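Local coordinates for extracellular sialidase/neuraminidase, putative (Aspergillus fumigatus, PDB 2XZI), which acts as a Kdnase, a sialidase-family glycoside hydrolase that probably releases terminal deaminated neuraminic acid from glycoconjugates, at residues G238-N243 with G257-F262; V199-G204 with G230-T235; S355-D360 with Y367-W372; S37-A42 with G336-M341. All coordinates share one frame; numbering follows the deposited sequence.

Interaction 1 (G238-N243 with G257-F262); sequences GKLYRN and GTLEGF. With GOL (glycerol), chain F.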
# COMPACT_ATOMS: atom_id res chain seq x y z
N GLY A 238 10.64 -0.69 -19.96
CA GLY A 238 9.37 -0.05 -20.33
C GLY A 238 8.17 -1.00 -20.26
O GLY A 238 7.02 -0.58 -20.43
N LYS A 239 8.45 -2.27 -20.00
CA LYS A 239 7.41 -3.28 -19.87
C LYS A 239 6.74 -3.19 -18.48
O LYS A 239 7.25 -2.50 -17.59
CB LYS A 239 7.97 -4.68 -20.14
CG LYS A 239 8.49 -4.83 -21.60
CD LYS A 239 8.33 -6.26 -22.08
CE LYS A 239 8.67 -6.39 -23.57
NZ LYS A 239 8.47 -7.78 -24.09
N LEU A 240 5.60 -3.87 -18.32
CA LEU A 240 4.90 -3.93 -17.03
C LEU A 240 5.29 -5.19 -16.29
O LEU A 240 5.62 -6.22 -16.88
CB LEU A 240 3.37 -3.93 -17.23
CG LEU A 240 2.76 -2.71 -17.94
CD1 LEU A 240 1.25 -2.85 -18.11
CD2 LEU A 240 3.10 -1.42 -17.19
N TYR A 241 5.19 -5.11 -14.96
CA TYR A 241 5.62 -6.18 -14.07
C TYR A 241 4.62 -6.23 -12.93
O TYR A 241 4.48 -5.23 -12.21
CB TYR A 241 7.04 -5.83 -13.58
CG TYR A 241 7.66 -6.58 -12.41
CD1 TYR A 241 7.43 -6.17 -11.10
CD2 TYR A 241 8.55 -7.64 -12.61
CE1 TYR A 241 8.04 -6.80 -10.03
CE2 TYR A 241 9.16 -8.29 -11.53
CZ TYR A 241 8.90 -7.86 -10.25
OH TYR A 241 9.48 -8.50 -9.16
N ARG A 242 3.90 -7.35 -12.81
CA ARG A 242 3.04 -7.60 -11.65
C ARG A 242 3.80 -8.47 -10.67
O ARG A 242 4.44 -9.46 -11.06
CB ARG A 242 1.74 -8.32 -12.03
CG ARG A 242 0.62 -7.44 -12.59
CD ARG A 242 -0.20 -6.69 -11.50
NE ARG A 242 -0.94 -7.54 -10.57
CZ ARG A 242 -2.26 -7.49 -10.34
NH1 ARG A 242 -3.04 -6.62 -10.97
NH2 ARG A 242 -2.82 -8.32 -9.46
N ASN A 243 3.76 -8.10 -9.39
CA ASN A 243 4.39 -8.87 -8.33
C ASN A 243 3.36 -9.00 -7.22
O ASN A 243 3.06 -8.04 -6.49
CB ASN A 243 5.69 -8.18 -7.90
CG ASN A 243 6.42 -8.92 -6.79
OD1 ASN A 243 5.80 -9.37 -5.83
ND2 ASN A 243 7.74 -9.01 -6.91
N GLY A 257 4.39 -8.13 -18.77
CA GLY A 257 3.53 -7.86 -19.90
C GLY A 257 3.56 -6.42 -20.34
O GLY A 257 4.52 -5.67 -20.06
N THR A 258 2.52 -6.07 -21.08
CA THR A 258 2.32 -4.71 -21.58
C THR A 258 0.82 -4.45 -21.50
O THR A 258 0.05 -5.32 -21.07
CB THR A 258 2.77 -4.57 -23.05
OG1 THR A 258 1.90 -5.35 -23.87
CG2 THR A 258 4.23 -5.03 -23.27
N LEU A 259 0.39 -3.28 -21.95
CA LEU A 259 -1.05 -3.00 -22.04
C LEU A 259 -1.82 -3.90 -23.02
O LEU A 259 -3.04 -3.94 -23.00
CB LEU A 259 -1.30 -1.53 -22.37
CG LEU A 259 -0.93 -0.53 -21.26
CD1 LEU A 259 -1.20 0.87 -21.74
CD2 LEU A 259 -1.70 -0.83 -19.98
N GLU A 260 -1.08 -4.64 -23.84
CA GLU A 260 -1.70 -5.59 -24.76
C GLU A 260 -1.89 -6.98 -24.16
O GLU A 260 -2.58 -7.82 -24.75
CB GLU A 260 -0.88 -5.70 -26.05
CG GLU A 260 -0.89 -4.44 -26.90
CD GLU A 260 0.10 -4.48 -28.07
OE1 GLU A 260 0.86 -5.47 -28.20
OE2 GLU A 260 0.12 -3.51 -28.85
N GLY A 261 -1.27 -7.25 -23.02
CA GLY A 261 -1.41 -8.54 -22.36
C GLY A 261 -0.21 -8.98 -21.53
O GLY A 261 0.90 -8.46 -21.70
N PHE A 262 -0.46 -9.94 -20.65
CA PHE A 262 0.57 -10.49 -19.78
C PHE A 262 0.82 -11.95 -20.04
O PHE A 262 -0.07 -12.68 -20.48
CB PHE A 262 0.18 -10.34 -18.31
CG PHE A 262 0.48 -8.98 -17.74
CD1 PHE A 262 -0.22 -7.86 -18.17
CD2 PHE A 262 1.45 -8.84 -16.75
CE1 PHE A 262 0.06 -6.61 -17.61
CE2 PHE A 262 1.72 -7.60 -16.21
CZ PHE A 262 1.03 -6.50 -16.62
C1 GOL F . 4.50 -1.18 -22.65
O1 GOL F . 4.39 -1.78 -21.38
C2 GOL F . 3.24 -0.38 -22.98
O2 GOL F . 2.10 -1.20 -22.91
C3 GOL F . 3.09 0.82 -22.06
O3 GOL F . 4.22 1.67 -22.19

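Interaction 2 (V199-G204 with G230-T235); sequences VIPAMG and GTIVQT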
# COMPACT_ATOMS: atom_id res chain seq x y z
N VAL A 199 -1.89 2.80 -14.42
CA VAL A 199 -2.16 1.39 -14.17
C VAL A 199 -2.29 1.20 -12.67
O VAL A 199 -1.37 1.53 -11.90
CB VAL A 199 -1.06 0.44 -14.71
CG1 VAL A 199 -1.49 -1.01 -14.53
CG2 VAL A 199 -0.79 0.70 -16.17
N ILE A 200 -3.45 0.67 -12.28
CA ILE A 200 -3.77 0.39 -10.88
C ILE A 200 -3.95 -1.12 -10.71
O ILE A 200 -4.78 -1.73 -11.40
CB ILE A 200 -5.04 1.18 -10.44
CG1 ILE A 200 -4.83 2.70 -10.63
CG2 ILE A 200 -5.43 0.84 -9.00
CD1 ILE A 200 -5.13 3.26 -12.07
N PRO A 201 -3.17 -1.73 -9.82
CA PRO A 201 -3.29 -3.18 -9.67
C PRO A 201 -4.49 -3.53 -8.82
O PRO A 201 -4.78 -2.86 -7.83
CB PRO A 201 -2.00 -3.57 -8.95
CG PRO A 201 -1.68 -2.37 -8.10
CD PRO A 201 -2.15 -1.17 -8.91
N ALA A 202 -5.18 -4.60 -9.19
CA ALA A 202 -6.33 -5.10 -8.45
C ALA A 202 -6.42 -6.61 -8.51
O ALA A 202 -5.62 -7.27 -9.20
CB ALA A 202 -7.63 -4.46 -8.96
N MET A 203 -7.39 -7.15 -7.78
CA MET A 203 -7.58 -8.60 -7.78
C MET A 203 -7.90 -9.10 -9.20
O MET A 203 -8.84 -8.62 -9.81
CB MET A 203 -8.70 -8.98 -6.82
CG MET A 203 -9.17 -10.42 -6.95
SD MET A 203 -10.27 -10.83 -5.60
CE MET A 203 -11.26 -12.14 -6.31
N GLY A 204 -7.10 -10.03 -9.70
CA GLY A 204 -7.34 -10.66 -11.02
C GLY A 204 -7.26 -9.73 -12.22
O GLY A 204 -7.63 -10.14 -13.33
N GLY A 230 -2.18 -7.31 -5.54
CA GLY A 230 -1.11 -7.12 -6.49
C GLY A 230 -0.36 -5.82 -6.37
O GLY A 230 -0.86 -4.85 -5.78
N THR A 231 0.85 -5.83 -6.92
CA THR A 231 1.69 -4.64 -7.10
C THR A 231 2.05 -4.54 -8.57
O THR A 231 2.09 -5.56 -9.27
CB THR A 231 3.00 -4.64 -6.25
OG1 THR A 231 4.01 -5.50 -6.84
CG2 THR A 231 2.75 -5.07 -4.81
N ILE A 232 2.28 -3.32 -9.03
CA ILE A 232 2.63 -3.05 -10.43
C ILE A 232 3.81 -2.09 -10.49
O ILE A 232 3.92 -1.13 -9.69
CB ILE A 232 1.40 -2.49 -11.21
CG1 ILE A 232 1.65 -2.46 -12.73
CG2 ILE A 232 1.00 -1.08 -10.72
CD1 ILE A 232 1.40 -3.77 -13.41
N VAL A 233 4.72 -2.35 -11.43
CA VAL A 233 5.79 -1.41 -11.74
C VAL A 233 6.07 -1.46 -13.23
O VAL A 233 5.80 -2.47 -13.89
CB VAL A 233 7.07 -1.66 -10.89
CG1 VAL A 233 7.97 -2.73 -11.53
CG2 VAL A 233 7.86 -0.36 -10.64
N GLN A 234 6.60 -0.36 -13.75
CA GLN A 234 7.14 -0.35 -15.09
C GLN A 234 8.64 -0.52 -14.94
O GLN A 234 9.29 0.28 -14.29
CB GLN A 234 6.82 0.97 -15.79
CG GLN A 234 7.09 0.92 -17.28
CD GLN A 234 6.78 2.21 -17.99
OE1 GLN A 234 6.63 3.29 -17.38
NE2 GLN A 234 6.70 2.13 -19.31
N THR A 235 9.14 -1.60 -15.52
CA THR A 235 10.55 -1.96 -15.41
C THR A 235 11.38 -1.08 -16.34
O THR A 235 10.81 -0.37 -17.18
CB THR A 235 10.76 -3.49 -15.61
OG1 THR A 235 10.00 -3.94 -16.73
CG2 THR A 235 10.27 -4.24 -14.38

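Interaction 3 (S355-D360 with Y367-W372); sequences SDFFND and YRAIIW. With KDM (deamino-alpha-neuraminic acid), chain D.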
# COMPACT_ATOMS: atom_id res chain seq x y z
N SER A 355 3.27 -2.47 11.96
CA SER A 355 3.87 -3.00 13.18
C SER A 355 2.77 -3.55 14.08
O SER A 355 1.65 -3.08 14.02
CB SER A 355 4.62 -1.87 13.88
OG SER A 355 5.47 -2.38 14.89
N ASP A 356 3.11 -4.50 14.94
CA ASP A 356 2.11 -5.23 15.73
C ASP A 356 2.63 -5.39 17.13
O ASP A 356 3.68 -5.98 17.35
CB ASP A 356 1.89 -6.61 15.08
CG ASP A 356 0.74 -7.41 15.71
OD1 ASP A 356 0.23 -7.08 16.80
OD2 ASP A 356 0.35 -8.41 15.09
N PHE A 357 1.89 -4.84 18.09
CA PHE A 357 2.30 -4.96 19.49
C PHE A 357 2.19 -6.40 19.99
O PHE A 357 2.93 -6.78 20.90
CB PHE A 357 1.50 -4.02 20.36
CG PHE A 357 1.98 -2.59 20.32
CD1 PHE A 357 1.51 -1.71 19.36
CD2 PHE A 357 2.92 -2.13 21.25
CE1 PHE A 357 1.96 -0.38 19.32
CE2 PHE A 357 3.38 -0.82 21.21
CZ PHE A 357 2.89 0.07 20.24
N PHE A 358 1.28 -7.16 19.40
CA PHE A 358 1.14 -8.60 19.67
C PHE A 358 0.74 -8.88 21.13
O PHE A 358 0.99 -9.96 21.67
CB PHE A 358 2.43 -9.34 19.28
CG PHE A 358 2.20 -10.75 18.82
CD1 PHE A 358 1.53 -11.01 17.63
CD2 PHE A 358 2.67 -11.82 19.57
CE1 PHE A 358 1.33 -12.32 17.19
CE2 PHE A 358 2.47 -13.13 19.15
CZ PHE A 358 1.80 -13.38 17.95
N ASN A 359 0.08 -7.91 21.75
CA ASN A 359 -0.36 -8.02 23.15
C ASN A 359 -1.47 -9.04 23.33
O ASN A 359 -1.69 -9.53 24.44
CB ASN A 359 -0.84 -6.66 23.66
CG ASN A 359 -1.86 -6.04 22.76
OD1 ASN A 359 -1.54 -5.65 21.63
ND2 ASN A 359 -3.11 -5.98 23.21
N ASP A 360 -2.18 -9.36 22.25
CA ASP A 360 -3.23 -10.38 22.24
C ASP A 360 -2.85 -11.50 21.26
O ASP A 360 -3.72 -12.21 20.74
CB ASP A 360 -4.59 -9.73 21.90
CG ASP A 360 -5.78 -10.68 22.06
OD1 ASP A 360 -5.74 -11.58 22.95
OD2 ASP A 360 -6.78 -10.52 21.31
N TYR A 367 -2.86 -4.47 19.20
CA TYR A 367 -2.77 -3.13 18.64
C TYR A 367 -1.82 -3.08 17.45
O TYR A 367 -0.71 -3.60 17.51
CB TYR A 367 -2.33 -2.14 19.72
CG TYR A 367 -3.37 -1.98 20.82
CD1 TYR A 367 -4.49 -1.15 20.64
CD2 TYR A 367 -3.25 -2.68 22.03
CE1 TYR A 367 -5.45 -1.02 21.64
CE2 TYR A 367 -4.21 -2.55 23.03
CZ TYR A 367 -5.31 -1.72 22.82
OH TYR A 367 -6.26 -1.59 23.82
N ARG A 368 -2.28 -2.45 16.38
CA ARG A 368 -1.46 -2.33 15.18
C ARG A 368 -1.16 -0.88 14.89
O ARG A 368 -2.05 -0.03 14.91
CB ARG A 368 -2.16 -2.95 13.97
CG ARG A 368 -2.71 -4.33 14.20
CD ARG A 368 -1.62 -5.34 14.55
NE ARG A 368 -2.16 -6.70 14.56
CZ ARG A 368 -2.29 -7.45 13.46
NH1 ARG A 368 -1.91 -6.97 12.26
NH2 ARG A 368 -2.81 -8.67 13.55
N ALA A 369 0.12 -0.59 14.61
CA ALA A 369 0.58 0.77 14.31
C ALA A 369 1.29 0.79 12.95
O ALA A 369 1.60 -0.26 12.40
CB ALA A 369 1.49 1.30 15.41
N ILE A 370 1.53 1.98 12.43
CA ILE A 370 2.27 2.12 11.18
C ILE A 370 3.48 3.03 11.34
O ILE A 370 3.37 4.15 11.83
CB ILE A 370 1.34 2.57 10.01
CG1 ILE A 370 0.22 1.55 9.81
CG2 ILE A 370 2.15 2.74 8.73
CD1 ILE A 370 -0.89 2.00 8.82
N ILE A 371 4.63 2.52 10.92
CA ILE A 371 5.91 3.21 11.01
C ILE A 371 6.19 3.92 9.70
O ILE A 371 5.90 3.37 8.63
CB ILE A 371 7.07 2.20 11.30
CG1 ILE A 371 6.86 1.43 12.60
CG2 ILE A 371 8.45 2.88 11.23
CD1 ILE A 371 6.24 2.19 13.71
N TRP A 372 6.73 5.14 9.78
CA TRP A 372 7.26 5.86 8.63
C TRP A 372 8.78 5.82 8.63
O TRP A 372 9.43 6.13 9.65
CB TRP A 372 6.78 7.30 8.67
CG TRP A 372 7.41 8.27 7.73
CD1 TRP A 372 8.18 9.35 8.08
CD2 TRP A 372 7.30 8.30 6.30
NE1 TRP A 372 8.57 10.04 6.96
CE2 TRP A 372 8.04 9.43 5.86
CE3 TRP A 372 6.67 7.49 5.34
CZ2 TRP A 372 8.14 9.78 4.51
CZ3 TRP A 372 6.78 7.83 3.99
CH2 TRP A 372 7.51 8.98 3.60
C2 KDM D . 2.78 -13.18 12.96
C1 KDM D . 3.24 -13.27 11.49
C3 KDM D . 3.58 -12.10 13.73
C4 KDM D . 3.18 -10.68 13.27
C5 KDM D . 1.66 -10.49 13.28
C6 KDM D . 0.96 -11.62 12.48
C7 KDM D . -0.58 -11.66 12.39
C8 KDM D . -1.03 -12.86 11.50
C9 KDM D . -2.56 -13.04 11.41
O5 KDM D . 1.31 -9.21 12.71
O1A KDM D . 2.35 -13.45 10.62
O1B KDM D . 4.47 -13.17 11.26
O4 KDM D . 3.81 -9.73 14.14
O6 KDM D . 1.36 -12.90 13.06
O7 KDM D . -1.15 -11.79 13.70
O8 KDM D . -0.48 -12.73 10.19
O9 KDM D . -3.26 -11.79 11.50
O2 KDM D . 3.00 -14.44 13.61
O HOH W 1 -1.60 -9.88 15.76

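Interaction 4 (S37-A42 with G336-M341); sequences SFRIPA and GGYSSM. With KDM (deamino-alpha-neuraminic acid), chain C.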
# COMPACT_ATOMS: atom_id res chain seq x y z
N SER A 37 -6.56 0.29 15.95
CA SER A 37 -5.45 -0.08 15.08
C SER A 37 -5.44 0.68 13.79
O SER A 37 -6.48 1.15 13.30
CB SER A 37 -5.54 -1.57 14.76
OG SER A 37 -5.17 -2.35 15.88
N PHE A 38 -4.25 0.79 13.24
CA PHE A 38 -4.07 1.29 11.88
C PHE A 38 -3.35 0.22 11.11
O PHE A 38 -2.36 -0.33 11.58
CB PHE A 38 -3.26 2.57 11.89
CG PHE A 38 -3.95 3.71 12.61
CD1 PHE A 38 -4.88 4.49 11.94
CD2 PHE A 38 -3.66 4.00 13.94
CE1 PHE A 38 -5.52 5.55 12.57
CE2 PHE A 38 -4.32 5.05 14.58
CZ PHE A 38 -5.23 5.83 13.89
N ARG A 39 -3.90 -0.12 9.95
CA ARG A 39 -3.32 -1.13 9.05
C ARG A 39 -3.45 -0.68 7.61
O ARG A 39 -4.12 0.31 7.32
CB ARG A 39 -4.04 -2.47 9.24
CG ARG A 39 -3.65 -3.24 10.51
CD ARG A 39 -3.89 -4.74 10.36
NE ARG A 39 -3.09 -5.24 9.25
CZ ARG A 39 -3.34 -6.32 8.54
NH1 ARG A 39 -4.37 -7.11 8.82
NH2 ARG A 39 -2.54 -6.61 7.51
N ILE A 40 -2.78 -1.42 6.72
CA ILE A 40 -2.98 -1.27 5.28
C ILE A 40 -2.53 0.10 4.74
O ILE A 40 -3.34 0.89 4.27
CB ILE A 40 -4.45 -1.60 4.84
CG1 ILE A 40 -5.09 -2.75 5.67
CG2 ILE A 40 -4.50 -1.94 3.36
CD1 ILE A 40 -4.35 -4.06 5.64
N PRO A 41 -1.22 0.38 4.83
CA PRO A 41 -0.64 1.67 4.42
C PRO A 41 -0.59 1.89 2.91
O PRO A 41 -0.48 0.95 2.11
CB PRO A 41 0.79 1.60 4.96
CG PRO A 41 1.10 0.12 4.94
CD PRO A 41 -0.19 -0.50 5.43
N ALA A 42 -0.66 3.16 2.52
CA ALA A 42 -0.38 3.56 1.15
C ALA A 42 0.25 4.93 1.22
O ALA A 42 -0.21 5.77 1.99
CB ALA A 42 -1.65 3.63 0.36
N GLY A 336 6.59 -5.31 11.00
CA GLY A 336 6.46 -6.26 9.94
C GLY A 336 5.03 -6.43 9.49
O GLY A 336 4.13 -6.54 10.31
N GLY A 337 4.84 -6.44 8.19
CA GLY A 337 3.53 -6.67 7.59
C GLY A 337 3.47 -5.94 6.25
O GLY A 337 4.46 -5.89 5.51
N TYR A 338 2.30 -5.36 5.97
CA TYR A 338 2.08 -4.60 4.73
C TYR A 338 2.96 -3.36 4.68
O TYR A 338 3.34 -2.81 5.72
CB TYR A 338 0.62 -4.14 4.62
CG TYR A 338 -0.42 -5.20 4.29
CD1 TYR A 338 -0.37 -6.49 4.85
CD2 TYR A 338 -1.49 -4.88 3.45
CE1 TYR A 338 -1.38 -7.44 4.54
CE2 TYR A 338 -2.45 -5.80 3.14
CZ TYR A 338 -2.40 -7.08 3.68
OH TYR A 338 -3.40 -7.99 3.38
N SER A 339 3.27 -2.90 3.47
CA SER A 339 4.15 -1.76 3.30
C SER A 339 3.80 -0.97 2.05
O SER A 339 3.08 -1.45 1.18
CB SER A 339 5.61 -2.23 3.22
OG SER A 339 5.80 -3.00 2.03
N SER A 340 4.33 0.26 1.97
CA SER A 340 4.15 1.12 0.81
C SER A 340 5.37 2.01 0.68
O SER A 340 5.90 2.48 1.69
CB SER A 340 2.89 1.97 0.96
OG SER A 340 2.60 2.70 -0.23
N MET A 341 5.83 2.22 -0.55
CA MET A 341 6.97 3.10 -0.79
C MET A 341 6.70 4.20 -1.81
O MET A 341 5.95 4.01 -2.78
CB MET A 341 8.19 2.31 -1.32
CG MET A 341 8.73 1.26 -0.36
SD MET A 341 10.15 0.43 -1.07
CE MET A 341 9.38 -0.57 -2.37
C2 KDM C . -5.36 -9.57 5.40
C1 KDM C . -3.97 -9.97 5.89
C3 KDM C . -5.57 -8.05 5.56
C4 KDM C . -6.58 -7.46 4.53
C5 KDM C . -7.45 -8.49 3.81
C6 KDM C . -6.53 -9.54 3.13
C7 KDM C . -7.29 -10.75 2.58
C8 KDM C . -6.36 -11.66 1.76
C9 KDM C . -7.09 -12.89 1.25
O5 KDM C . -8.34 -7.86 2.86
O1A KDM C . -3.39 -9.22 6.71
O1B KDM C . -3.53 -11.05 5.44
O4 KDM C . -7.43 -6.55 5.23
O6 KDM C . -5.48 -10.05 4.02
O7 KDM C . -7.84 -11.49 3.68
O8 KDM C . -5.85 -10.96 0.62
O9 KDM C . -8.09 -12.44 0.32
O2 KDM C . -6.27 -10.29 6.24

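Interaction 1 (G238-N243 with G257-F262)
L240 N donates to G257 O at 2.7 Å, and G257 N returns a bond to L240 O at 3.0 Å. The two residues thus form an antiparallel hydrogen-bonded pair in the hairpin of strands 240-244 and 250-258. Beyond it, T258 to G261 make a type I turn, closed by bonds exchanged between the backbones of T258 and G261; T258 OG1 also accepts from E260 N, an ST turn. The turn folds F262 back over the pair. One face of its ring lies against G257, with the CA of that glycine 3.8 Å above the plane and over the ring centre. CG of F262 stands anti to the carbonyl carbon (chi1 -82°), and the tip of the ring meets the other strand: CZ touches L240 CB at 3.5 Å, and CE2 touches R242 CG at 3.8 Å. Both side chains cross the phenylalanine at about a right angle. L240 reaches on with CD1 to CD2 of L259, 4.0 Å away. R242 offers only its aliphatic root here; its guanidinium leads off to D244, N206 and the carbonyls of A202 and R205. A glycerol, probably from the crystallisation liquor, occupies two backbone polar groups in this crystal: L259 N donates to its O2 at 2.9 Å in a nearly straight bond (172°), while its O1 donates to G238 O. L259 also lines the nitrite pocket. The chemistry of the contact itself is therefore divided: two backbone bonds fix the pairing, and aromatic and aliphatic carbons pack beside it.

Interaction 2 (V199-G204 with G230-T235)
I232 packs against V199 and P201 through two different branches. Its CG1 lies anti to the backbone N (chi1 -168°) and meets V199 CG1 at 3.9 Å, the two side chains crossing at about a right angle. Its CG2 fits closer in, 3.6 Å from P201 CD and 3.7 Å from V199 O. The proline ring also leans on the other backbone, with CG 3.5 Å from G230 O. This tight part is buried and lacks polar side chains, though carbons also rest on the carbonyl oxygens of V199 and G230. The strands run antiparallel at 158°, their axes 5.9 Å apart, yet they exchange no backbone bonds: they belong to different sheets and meet by side chains. The looser end is at M203 and G204, where the chain leaves the strand and becomes partly exposed. I200 and A202 point away, and so does T231, whose OG1 is bonded to N243 O. Strand 198-202 sits between 191-192 and 205-210 in one sheet, and 230-234 is paired with 240-244 in the next. From those flanking strands, N206 and R242 add their side chains around P201, V199 and I232, filling in the junction between the two propeller blades.

Interaction 3 (S355-D360 with Y367-W372)
D356 and R368 stack their charged ends beside a bound deamino-alpha-neuraminic acid. D356 OD2 accepts from O5 of the sugar at 2.7 Å and also from a water that touches the sugar's O7 and, weakly, R368 NH2. R302 and R303 add their own bonds to the sugar. The same D356 OD2 lies 3.1 Å from R368 NE, but over one face of the guanidinium, whose plane is 27° from that of the carboxylate. The salt bridge is thus one of charge, with no N-H directed at the oxygen; it would be expected to favour the ionised aspartate. The second carboxylate oxygen, OD1, is met from above its plane by F358 N at 2.8 Å, an Asx turn that fixes the rotation of the group. The backbone sets this pair: S355 and A369 bond both ways, N of S355 to O of A369 at 2.8 Å and N of A369 to O of S355 at 3.0 Å, leaving D356 and R368 as the next, non-hydrogen-bonded pair. Past them F357 N donates to Y367 O at 2.9 Å. N359 turns its amide back so that a lone pair of OD1, in the carbonyl plane, takes Y367 N at 3.0 Å, while the planes of its amide and the tyrosine ring are inclined by 20°. F357 CD1 rests on Y367 CB at 3.9 Å. The arrangement is the loop end of a beta hairpin, strands 349-356 and 368-375, in a propeller blade, whose stacked aspartate and arginine line a second sugar site beside the pocket with the sialidase-type arginines, R302 lining both.

Interaction 4 (S37-A42 with G336-M341)
I40, P41 and A42 run almost parallel to Y338, S339 and S340, at 12° and with strand axes 5.6 Å apart, as edge strands of adjacent blades in the six-bladed beta-propeller of sialidases. The backbones share no bonds; side chains pack on one another and on the facing main chain. I40 has a positive phi (66°), a kink at which its N is bonded to E354. P41 lays CD against Y338 CB at 3.8 Å, and S340 OG, bonded to V43 N, packs on A42 CA at 3.4 Å. Beside them the aromatic ring of Y338 collects two neighbours over one face. I40 CD1 sits 4.0 Å from the ring centroid, a CH-pi contact. R39 presents NH2 to the face at 3.3 Å from CE1, with the guanidinium plane perpendicular to the ring, and its CZ lies 4.9 Å from the centroid in a cation-pi interaction. The arginine chain is bent at chi3 (60°), and NE is held in a salt bridge to E354. NH1 and NH2 both donate to carboxylate oxygen O1A of the bound deamino-alpha-neuraminic acid, NH2 at 2.9 Å. R245 and R302 bond to the same ligand, consistent with the arginine triad of sialidases. E229 bonds to the tyrosine hydroxyl, as in the tyrosine-glutamate pair of the family, and Y338 OH lies 3.2 Å from the anomeric carbon C2 of the sugar.

In the fold
From the N terminus, strand 12-18 joins the last blade, and strand 37-45 then opens interaction 4, which closes only at 336-341, a loop of almost 300 residues spanning most of the propeller. Nested inside are interaction 2, joining the blades of strands 198-202 and 230-234, and then interaction 1, which opens a few residues after 2 closes, on the next strand of the same sheet. Those two touch through strands 230-234 and 240-244. Interaction 3 follows as a short hairpin beyond 336-341, in the last blade. R368 of interaction 3 bonds to S37 and F38 of interaction 4, tying the first and last blades. No loops cross.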